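DUF4276 family protein (Pyrococcus horikoshii, PDB 2P62) is of unknown function but belongs to the Toprim-like clan, so a role in nucleic acid metabolism is conceivable though not demonstrated. Local coordinates at residues K11-L20 with S205-G213; F145-L156 with D182-M190. All coordinates share one frame; numbering follows the deposited sequence.

Contact 1: K11-L20 with S205-G213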
loop_
_atom_site.group_PDB
_atom_site.type_symbol
_atom_site.label_atom_id
_atom_site.label_comp_id
_atom_site.label_asym_id
_atom_site.label_seq_id
_atom_site.Cartn_x
_atom_site.Cartn_y
_atom_site.Cartn_z
ATOM N N LYS A 11 -6.540 -5.292 2.115
ATOM C CA LYS A 11 -5.430 -5.825 1.328
ATOM C C LYS A 11 -4.518 -6.713 2.173
ATOM O O LYS A 11 -4.090 -7.773 1.715
ATOM C CB LYS A 11 -4.604 -4.684 0.731
ATOM C CG LYS A 11 -3.722 -5.088 -0.444
ATOM C CD LYS A 11 -4.567 -5.332 -1.686
ATOM C CE LYS A 11 -3.729 -5.412 -2.970
ATOM N NZ LYS A 11 -2.803 -6.576 -3.005
ATOM N N THR A 12 -4.216 -6.283 3.398
ATOM C CA THR A 12 -3.352 -7.070 4.277
ATOM C C THR A 12 -3.885 -8.497 4.443
ATOM O O THR A 12 -3.126 -9.466 4.337
ATOM C CB THR A 12 -3.207 -6.423 5.688
ATOM O OG1 THR A 12 -4.503 -6.129 6.229
ATOM C CG2 THR A 12 -2.384 -5.134 5.613
ATOM N N ASP A 13 -5.192 -8.620 4.689
ATOM C CA ASP A 13 -5.821 -9.929 4.862
ATOM C C ASP A 13 -5.817 -10.700 3.548
ATOM O O ASP A 13 -5.682 -11.922 3.547
ATOM C CB ASP A 13 -7.268 -9.792 5.366
ATOM C CG ASP A 13 -7.417 -8.747 6.479
ATOM O OD1 ASP A 13 -7.894 -7.633 6.180
ATOM O OD2 ASP A 13 -7.053 -9.033 7.641
ATOM N N GLU A 14 -5.962 -9.997 2.426
ATOM C CA GLU A 14 -5.955 -10.679 1.134
ATOM C C GLU A 14 -4.569 -11.251 0.805
ATOM O O GLU A 14 -4.463 -12.351 0.267
ATOM C CB GLU A 14 -6.409 -9.736 0.009
ATOM C CG GLU A 14 -6.249 -10.334 -1.395
ATOM C CD GLU A 14 -6.303 -9.284 -2.500
ATOM O OE1 GLU A 14 -7.408 -8.821 -2.850
ATOM O OE2 GLU A 14 -5.229 -8.908 -3.010
ATOM N N SER A 15 -3.511 -10.508 1.123
ATOM C CA SER A 15 -2.151 -10.976 0.846
ATOM C C SER A 15 -1.808 -12.193 1.682
ATOM O O SER A 15 -1.248 -13.167 1.176
ATOM C CB SER A 15 -1.118 -9.882 1.132
ATOM O OG SER A 15 -1.199 -8.842 0.188
ATOM N N PHE A 16 -2.141 -12.117 2.967
ATOM C CA PHE A 16 -1.875 -13.204 3.895
ATOM C C PHE A 16 -2.468 -14.508 3.353
ATOM O O PHE A 16 -1.765 -15.505 3.229
ATOM C CB PHE A 16 -2.455 -12.869 5.282
ATOM C CG PHE A 16 -2.237 -13.944 6.313
ATOM C CD1 PHE A 16 -3.226 -14.885 6.579
ATOM C CD2 PHE A 16 -1.036 -14.029 7.008
ATOM C CE1 PHE A 16 -3.023 -15.899 7.527
ATOM C CE2 PHE A 16 -0.822 -15.038 7.956
ATOM C CZ PHE A 16 -1.820 -15.975 8.213
ATOM N N PHE A 17 -3.747 -14.497 2.995
ATOM C CA PHE A 17 -4.371 -15.707 2.476
ATOM C C PHE A 17 -3.837 -16.117 1.106
ATOM O O PHE A 17 -3.664 -17.307 0.831
ATOM C CB PHE A 17 -5.891 -15.544 2.417
ATOM C CG PHE A 17 -6.579 -15.855 3.717
ATOM C CD1 PHE A 17 -6.793 -17.177 4.106
ATOM C CD2 PHE A 17 -6.966 -14.830 4.578
ATOM C CE1 PHE A 17 -7.377 -17.478 5.343
ATOM C CE2 PHE A 17 -7.548 -15.119 5.814
ATOM C CZ PHE A 17 -7.754 -16.450 6.199
ATOM N N LYS A 18 -3.567 -15.129 0.257
ATOM C CA LYS A 18 -3.063 -15.376 -1.088
ATOM C C LYS A 18 -1.691 -16.059 -1.080
ATOM O O LYS A 18 -1.460 -17.010 -1.829
ATOM C CB LYS A 18 -3.012 -14.048 -1.867
ATOM C CG LYS A 18 -2.753 -14.175 -3.369
ATOM C CD LYS A 18 -1.310 -13.859 -3.734
ATOM C CE LYS A 18 -1.055 -12.367 -3.742
ATOM N NZ LYS A 18 -1.888 -11.726 -4.767
ATOM N N VAL A 19 -0.776 -15.607 -0.231
ATOM C CA VAL A 19 0.534 -16.248 -0.230
ATOM C C VAL A 19 0.441 -17.695 0.275
ATOM O O VAL A 19 1.122 -18.581 -0.236
ATOM C CB VAL A 19 1.589 -15.428 0.584
ATOM C CG1 VAL A 19 1.186 -15.319 2.054
ATOM C CG2 VAL A 19 2.963 -16.072 0.435
ATOM N N LEU A 20 -0.411 -17.949 1.261
ATOM C CA LEU A 20 -0.550 -19.313 1.749
ATOM C C LEU A 20 -1.224 -20.196 0.703
ATOM O O LEU A 20 -0.766 -21.304 0.435
ATOM C CB LEU A 20 -1.380 -19.349 3.027
ATOM C CG LEU A 20 -0.781 -18.674 4.260
ATOM C CD1 LEU A 20 -1.888 -18.508 5.279
ATOM C CD2 LEU A 20 0.392 -19.482 4.823
ATOM N N SER A 205 1.289 -5.182 3.498
ATOM C CA SER A 205 0.703 -6.340 2.847
ATOM C C SER A 205 1.762 -7.013 1.984
ATOM O O SER A 205 1.821 -8.237 1.909
ATOM C CB SER A 205 -0.493 -5.923 1.987
ATOM O OG SER A 205 -0.117 -5.003 0.969
ATOM N N GLY A 206 2.596 -6.203 1.335
ATOM C CA GLY A 206 3.649 -6.745 0.494
ATOM C C GLY A 206 4.701 -7.468 1.315
ATOM O O GLY A 206 5.328 -8.420 0.847
ATOM N N LEU A 207 4.896 -7.010 2.546
ATOM C CA LEU A 207 5.870 -7.615 3.446
ATOM C C LEU A 207 5.409 -9.010 3.882
ATOM O O LEU A 207 6.210 -9.942 3.979
ATOM C CB LEU A 207 6.078 -6.718 4.673
ATOM C CG LEU A 207 6.881 -7.309 5.840
ATOM C CD1 LEU A 207 8.309 -7.645 5.388
ATOM C CD2 LEU A 207 6.890 -6.323 6.992
ATOM N N TYR A 208 4.114 -9.153 4.137
ATOM C CA TYR A 208 3.570 -10.441 4.560
ATOM C C TYR A 208 3.806 -11.508 3.484
ATOM O O TYR A 208 4.230 -12.628 3.797
ATOM C CB TYR A 208 2.078 -10.288 4.895
ATOM C CG TYR A 208 1.823 -9.219 5.942
ATOM C CD1 TYR A 208 0.575 -8.610 6.056
ATOM C CD2 TYR A 208 2.852 -8.777 6.789
ATOM C CE1 TYR A 208 0.358 -7.584 6.979
ATOM C CE2 TYR A 208 2.643 -7.748 7.718
ATOM C CZ TYR A 208 1.395 -7.155 7.801
ATOM O OH TYR A 208 1.161 -6.108 8.664
ATOM N N GLU A 209 3.539 -11.150 2.226
ATOM C CA GLU A 209 3.745 -12.050 1.086
ATOM C C GLU A 209 5.212 -12.451 1.000
ATOM O O GLU A 209 5.540 -13.631 0.880
ATOM C CB GLU A 209 3.352 -11.371 -0.239
ATOM C CG GLU A 209 1.849 -11.200 -0.462
ATOM C CD GLU A 209 1.503 -10.538 -1.798
ATOM O OE1 GLU A 209 1.901 -11.075 -2.856
ATOM O OE2 GLU A 209 0.832 -9.481 -1.782
ATOM N N LYS A 210 6.093 -11.459 1.061
ATOM C CA LYS A 210 7.522 -11.711 0.980
ATOM C C LYS A 210 8.009 -12.566 2.151
ATOM O O LYS A 210 8.577 -13.638 1.951
ATOM C CB LYS A 210 8.291 -10.391 0.955
ATOM C CG LYS A 210 9.775 -10.568 0.740
ATOM C CD LYS A 210 10.513 -9.252 0.820
ATOM C CE LYS A 210 12.019 -9.468 0.698
ATOM N NZ LYS A 210 12.767 -8.270 1.190
ATOM N N TYR A 211 7.775 -12.084 3.368
ATOM C CA TYR A 211 8.188 -12.781 4.583
ATOM C C TYR A 211 7.682 -14.225 4.652
ATOM O O TYR A 211 8.440 -15.150 4.963
ATOM C CB TYR A 211 7.707 -11.998 5.807
ATOM C CG TYR A 211 8.110 -12.597 7.137
ATOM C CD1 TYR A 211 9.443 -12.914 7.410
ATOM C CD2 TYR A 211 7.159 -12.817 8.137
ATOM C CE1 TYR A 211 9.823 -13.436 8.650
ATOM C CE2 TYR A 211 7.526 -13.335 9.377
ATOM C CZ TYR A 211 8.863 -13.642 9.624
ATOM O OH TYR A 211 9.227 -14.162 10.843
ATOM N N ILE A 212 6.407 -14.434 4.354
ATOM C CA ILE A 212 5.872 -15.784 4.411
ATOM C C ILE A 212 6.360 -16.614 3.229
ATOM O O ILE A 212 6.714 -17.783 3.385
ATOM C CB ILE A 212 4.335 -15.759 4.449
ATOM C CG1 ILE A 212 3.881 -15.083 5.750
ATOM C CG2 ILE A 212 3.776 -17.180 4.312
ATOM C CD1 ILE A 212 2.381 -15.053 5.963
ATOM N N GLY A 213 6.391 -15.997 2.053
ATOM C CA GLY A 213 6.837 -16.687 0.855
ATOM C C GLY A 213 8.246 -17.227 0.983
ATOM O O GLY A 213 8.555 -18.322 0.518
#
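Helix 11-23, which follows strand 2-7, the first in sequence, in what is probably a Toprim-like fold, packs here against helix 204-218, and Ser-15 is hydrogen-bonded to Glu-209 between them. The two segments run nearly parallel: their axes cross at -17° and approach to 8.4 Å. Ser-15 OG donates to Glu-209 OE2 at 2.9 Å, meeting the carboxylate oxygen on its anti side and 26° out of the plane. The other oxygen, OE1, turns to the methylene end of Lys-18, lying 3.3 Å from CE, while Lys-18 NZ stays 4.3 Å from OE1, beyond a salt bridge, an approach that would probably favour the charged form of the carboxylate.

Of the backbone pairs in register, Thr-12 and Ser-205 have the shortest CA-CA distance, 4.4 Å, and Ser-205 CB rests against Thr-12 CA. At this end of the helix pair Asp-202 of the second subunit also packs on Lys-11 and Thr-12, placing the contact beside the dimer interface.

Towards the C-terminal ends the interface becomes apolar. Val-19 has CG2 anti to its own N (CG1 at chi1 62°), which lays CG2 over the backbone, 3.6 Å from Glu-209 O, and leaves CG1 to meet Ile-212 CG2. The CD1 end of Ile-212 reaches Phe-16 CD2 at 3.7 Å, the two side chains crossing at about a right angle.

Contact 2: F145-L156 with D182-M190; sequences FVKEKKELELSL and DKLTPKDVM
Val-146 and Leu-184 form a single beta bridge, after which each segment leads on, 145-156 through a loop, into a helix, 152-162 and 186-196, whose first turns cross at 53°. The bridge rests on two backbone bonds: Leu-184 N donates to Phe-145 O, and Lys-147 N to Leu-184 O at 2.8 Å. Helix 186-196 opens with a capping box, in which Thr-185 OG1 accepts from Asp-188 N and Asp-188 OD1 from Thr-185 N.

The tight part centres on Pro-186. Its CB packs on Glu-153 CB at 3.7 Å, its CG faces the Glu-151 carboxylate, and its CD lies against the aliphatic part of Lys-149. Deeper in, Val-146 CG2 meets Val-189 CG2 at 3.7 Å and the sulfur of Met-190 lies against Leu-156 CB; Tyr-208 of helix 204-218 also touches Leu-156.

The looser, more exposed side is polar and is made by Lys-147 with Asp-182 and Lys-183. Lys-147 runs fully extended beyond CG, which carries NZ to Asp-182 OD1 at 2.8 Å, on the syn side and 34° out of the carboxylate plane. Without the Asp-182 carboxylate, as with an alanine here, the Lys-147 ammonium is likely to lose its mate and the extended chain to turn more freely. At the edge of the tight part, the partly exposed Lys-187 bends at its last torsion (chi4 -74°), bringing NZ to the buried Glu-153 at its OE1, 2.9 Å away, in a salt bridge whose hydrogen bond is weak. A water lies between the pair, its approach to Glu-153 OE2 unusually short, and accepts from Lys-187 NZ at 2.7 Å.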
loop_
_atom_site.group_PDB
_atom_site.type_symbol
_atom_site.label_atom_id
_atom_site.label_comp_id
_atom_site.label_asym_id
_atom_site.label_seq_id
_atom_site.Cartn_x
_atom_site.Cartn_y
_atom_site.Cartn_z
ATOM N N PHE A 145 5.562 -6.066 26.215
ATOM C CA PHE A 145 5.411 -4.735 25.645
ATOM C C PHE A 145 4.397 -4.636 24.511
ATOM O O PHE A 145 4.300 -3.603 23.847
ATOM C CB PHE A 145 6.781 -4.227 25.197
ATOM C CG PHE A 145 7.723 -3.982 26.339
ATOM C CD1 PHE A 145 7.456 -2.977 27.264
ATOM C CD2 PHE A 145 8.845 -4.784 26.527
ATOM C CE1 PHE A 145 8.288 -2.773 28.363
ATOM C CE2 PHE A 145 9.686 -4.590 27.624
ATOM C CZ PHE A 145 9.404 -3.581 28.545
ATOM N N VAL A 146 3.620 -5.698 24.315
ATOM C CA VAL A 146 2.618 -5.721 23.256
ATOM C C VAL A 146 1.206 -5.967 23.790
ATOM O O VAL A 146 0.969 -6.921 24.523
ATOM C CB VAL A 146 2.950 -6.810 22.207
ATOM C CG1 VAL A 146 1.960 -6.736 21.052
ATOM C CG2 VAL A 146 4.381 -6.634 21.701
ATOM N N LYS A 147 0.272 -5.098 23.412
ATOM C CA LYS A 147 -1.112 -5.234 23.842
ATOM C C LYS A 147 -1.716 -6.498 23.261
ATOM O O LYS A 147 -1.355 -6.936 22.168
ATOM C CB LYS A 147 -1.938 -4.022 23.410
ATOM C CG LYS A 147 -1.608 -2.761 24.165
ATOM C CD LYS A 147 -2.497 -1.610 23.733
ATOM C CE LYS A 147 -2.195 -0.352 24.538
ATOM N NZ LYS A 147 -3.069 0.790 24.138
ATOM N N GLU A 148 -2.653 -7.081 23.996
ATOM C CA GLU A 148 -3.293 -8.314 23.568
ATOM C C GLU A 148 -4.504 -8.008 22.674
ATOM O O GLU A 148 -5.649 -8.160 23.095
ATOM C CB GLU A 148 -3.703 -9.099 24.816
ATOM C CG GLU A 148 -3.522 -10.596 24.717
ATOM C CD GLU A 148 -2.078 -11.017 24.491
ATOM O OE1 GLU A 148 -1.206 -10.651 25.306
ATOM O OE2 GLU A 148 -1.817 -11.721 23.495
ATOM N N LYS A 149 -4.251 -7.559 21.446
ATOM C CA LYS A 149 -5.343 -7.253 20.525
ATOM C C LYS A 149 -5.466 -8.391 19.515
ATOM O O LYS A 149 -4.559 -8.634 18.718
ATOM C CB LYS A 149 -5.086 -5.914 19.826
ATOM C CG LYS A 149 -4.756 -4.788 20.807
ATOM C CD LYS A 149 -4.623 -3.424 20.126
ATOM C CE LYS A 149 -5.959 -2.937 19.575
ATOM N NZ LYS A 149 -5.857 -1.553 19.043
ATOM N N LYS A 150 -6.591 -9.098 19.574
ATOM C CA LYS A 150 -6.829 -10.235 18.697
ATOM C C LYS A 150 -7.195 -9.796 17.290
ATOM O O LYS A 150 -8.300 -9.313 17.031
ATOM C CB LYS A 150 -7.919 -11.131 19.289
ATOM C CG LYS A 150 -7.569 -11.705 20.658
ATOM C CD LYS A 150 -8.585 -12.757 21.068
ATOM C CE LYS A 150 -8.279 -13.363 22.431
ATOM N NZ LYS A 150 -8.465 -12.371 23.533
ATOM N N GLU A 151 -6.245 -9.980 16.381
ATOM C CA GLU A 151 -6.418 -9.583 14.994
ATOM C C GLU A 151 -5.313 -10.178 14.143
ATOM O O GLU A 151 -4.389 -10.800 14.663
ATOM C CB GLU A 151 -6.413 -8.052 14.886
ATOM C CG GLU A 151 -5.216 -7.358 15.528
ATOM C CD GLU A 151 -5.334 -5.842 15.482
ATOM O OE1 GLU A 151 -6.411 -5.314 15.835
ATOM O OE2 GLU A 151 -4.348 -5.168 15.113
ATOM N N LEU A 152 -5.417 -9.989 12.835
ATOM C CA LEU A 152 -4.433 -10.516 11.894
ATOM C C LEU A 152 -2.991 -10.227 12.304
ATOM O O LEU A 152 -2.120 -11.088 12.188
ATOM C CB LEU A 152 -4.701 -9.936 10.503
ATOM C CG LEU A 152 -4.041 -10.508 9.239
ATOM C CD1 LEU A 152 -3.009 -9.526 8.741
ATOM C CD2 LEU A 152 -3.443 -11.889 9.484
ATOM N N GLU A 153 -2.742 -9.024 12.805
ATOM C CA GLU A 153 -1.394 -8.657 13.189
ATOM C C GLU A 153 -0.873 -9.432 14.404
ATOM O O GLU A 153 0.321 -9.720 14.494
ATOM C CB GLU A 153 -1.328 -7.149 13.421
ATOM C CG GLU A 153 -1.443 -6.326 12.131
ATOM C CD GLU A 153 -2.864 -6.221 11.559
ATOM O OE1 GLU A 153 -3.007 -5.545 10.508
ATOM O OE2 GLU A 153 -3.826 -6.789 12.140
ATOM N N LEU A 154 -1.774 -9.782 15.322
ATOM C CA LEU A 154 -1.400 -10.539 16.510
ATOM C C LEU A 154 -0.845 -11.900 16.079
ATOM O O LEU A 154 0.150 -12.377 16.618
ATOM C CB LEU A 154 -2.605 -10.729 17.441
ATOM C CG LEU A 154 -2.221 -11.163 18.869
ATOM C CD1 LEU A 154 -1.428 -10.037 19.508
ATOM C CD2 LEU A 154 -3.455 -11.489 19.706
ATOM N N SER A 155 -1.483 -12.521 15.098
ATOM C CA SER A 155 -1.011 -13.804 14.592
ATOM C C SER A 155 0.337 -13.610 13.897
ATOM O O SER A 155 1.236 -14.436 14.043
ATOM C CB SER A 155 -2.014 -14.387 13.598
ATOM O OG SER A 155 -3.276 -14.588 14.205
ATOM N N LEU A 156 0.462 -12.528 13.127
ATOM C CA LEU A 156 1.704 -12.208 12.418
ATOM C C LEU A 156 2.809 -11.974 13.443
ATOM O O LEU A 156 3.957 -12.352 13.235
ATOM C CB LEU A 156 1.531 -10.943 11.558
ATOM C CG LEU A 156 1.232 -11.047 10.048
ATOM C CD1 LEU A 156 2.431 -11.674 9.331
ATOM C CD2 LEU A 156 -0.010 -11.863 9.807
ATOM N N ASP A 182 3.219 3.947 26.257
ATOM C CA ASP A 182 2.178 2.915 26.329
ATOM C C ASP A 182 2.711 1.657 25.653
ATOM O O ASP A 182 3.760 1.688 25.010
ATOM C CB ASP A 182 0.901 3.389 25.610
ATOM C CG ASP A 182 -0.318 2.479 25.861
ATOM O OD1 ASP A 182 -1.391 2.772 25.285
ATOM O OD2 ASP A 182 -0.221 1.487 26.624
ATOM N N LYS A 183 2.001 0.546 25.808
ATOM C CA LYS A 183 2.428 -0.691 25.176
ATOM C C LYS A 183 2.226 -0.580 23.672
ATOM O O LYS A 183 1.405 0.197 23.185
ATOM C CB LYS A 183 1.630 -1.888 25.696
ATOM C CG LYS A 183 2.001 -2.350 27.093
ATOM C CD LYS A 183 1.083 -3.490 27.541
ATOM C CE LYS A 183 1.333 -3.894 28.990
ATOM N NZ LYS A 183 0.325 -4.887 29.478
ATOM N N LEU A 184 2.997 -1.376 22.954
ATOM C CA LEU A 184 2.954 -1.428 21.513
ATOM C C LEU A 184 1.774 -2.265 21.040
ATOM O O LEU A 184 1.480 -3.308 21.630
ATOM C CB LEU A 184 4.249 -2.054 21.016
ATOM C CG LEU A 184 5.397 -1.139 20.594
ATOM C CD1 LEU A 184 5.483 0.101 21.463
ATOM C CD2 LEU A 184 6.669 -1.957 20.634
ATOM N N THR A 185 1.093 -1.811 19.986
ATOM C CA THR A 185 -0.026 -2.573 19.425
ATOM C C THR A 185 0.555 -3.625 18.479
ATOM O O THR A 185 1.713 -3.522 18.061
ATOM C CB THR A 185 -0.970 -1.709 18.571
ATOM O OG1 THR A 185 -0.230 -1.130 17.490
ATOM C CG2 THR A 185 -1.625 -0.624 19.398
ATOM N N PRO A 186 -0.228 -4.662 18.144
ATOM C CA PRO A 186 0.323 -5.659 17.228
ATOM C C PRO A 186 0.725 -4.997 15.907
ATOM O O PRO A 186 1.705 -5.398 15.282
ATOM C CB PRO A 186 -0.819 -6.670 17.081
ATOM C CG PRO A 186 -2.052 -5.866 17.394
ATOM C CD PRO A 186 -1.585 -5.038 18.576
ATOM N N LYS A 187 -0.022 -3.975 15.488
ATOM C CA LYS A 187 0.305 -3.277 14.248
ATOM C C LYS A 187 1.610 -2.499 14.398
ATOM O O LYS A 187 2.311 -2.262 13.418
ATOM C CB LYS A 187 -0.820 -2.328 13.830
ATOM C CG LYS A 187 -2.052 -3.018 13.245
ATOM C CD LYS A 187 -3.162 -2.004 13.001
ATOM C CE LYS A 187 -4.523 -2.665 12.771
ATOM N NZ LYS A 187 -4.658 -3.300 11.428
ATOM N N ASP A 188 1.939 -2.089 15.618
ATOM C CA ASP A 188 3.195 -1.379 15.829
ATOM C C ASP A 188 4.333 -2.378 15.576
ATOM O O ASP A 188 5.324 -2.056 14.920
ATOM C CB ASP A 188 3.286 -0.843 17.267
ATOM C CG ASP A 188 2.495 0.451 17.481
ATOM O OD1 ASP A 188 2.227 0.784 18.659
ATOM O OD2 ASP A 188 2.156 1.142 16.491
ATOM N N VAL A 189 4.176 -3.597 16.088
ATOM C CA VAL A 189 5.192 -4.635 15.931
ATOM C C VAL A 189 5.430 -4.933 14.457
ATOM O O VAL A 189 6.535 -5.287 14.034
ATOM C CB VAL A 189 4.771 -5.953 16.645
ATOM C CG1 VAL A 189 5.830 -7.030 16.424
ATOM C CG2 VAL A 189 4.582 -5.709 18.139
ATOM N N MET A 190 4.378 -4.788 13.670
ATOM C CA MET A 190 4.485 -5.057 12.253
ATOM C C MET A 190 5.516 -4.113 11.633
ATOM O O MET A 190 6.237 -4.485 10.714
ATOM C CB MET A 190 3.116 -4.884 11.610
ATOM C CG MET A 190 2.679 -6.064 10.773
ATOM S SD MET A 190 2.326 -7.606 11.602
ATOM C CE MET A 190 3.844 -8.285 11.813
HETATM O O HOH W 1 -3.192 -3.329 16.252
HETATM O O HOH W 2 -6.001 -5.654 11.870
#

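Overall arrangement
The centres of contacts 1 and 2 lie about 17 Å apart, and the two meet directly: Phe-16 CD2 is 3.7 Å from Leu-156 CD2, and Tyr-208 CD2 is 3.9 Å from Leu-156 CD1. Along the chain the order is 11-20, 145-156, 182-190, 205-213, so contact 2 is nested within the loop closed by contact 1. Helices 186-196 and 204-218 are consecutive, each supplying one side of a contact. Helix 11-23, which follows the first sheet strand, is thereby joined to the helices beyond the last strand, 129-136. Both contacts also touch the second subunit, so these helices lie beside the subunit interface.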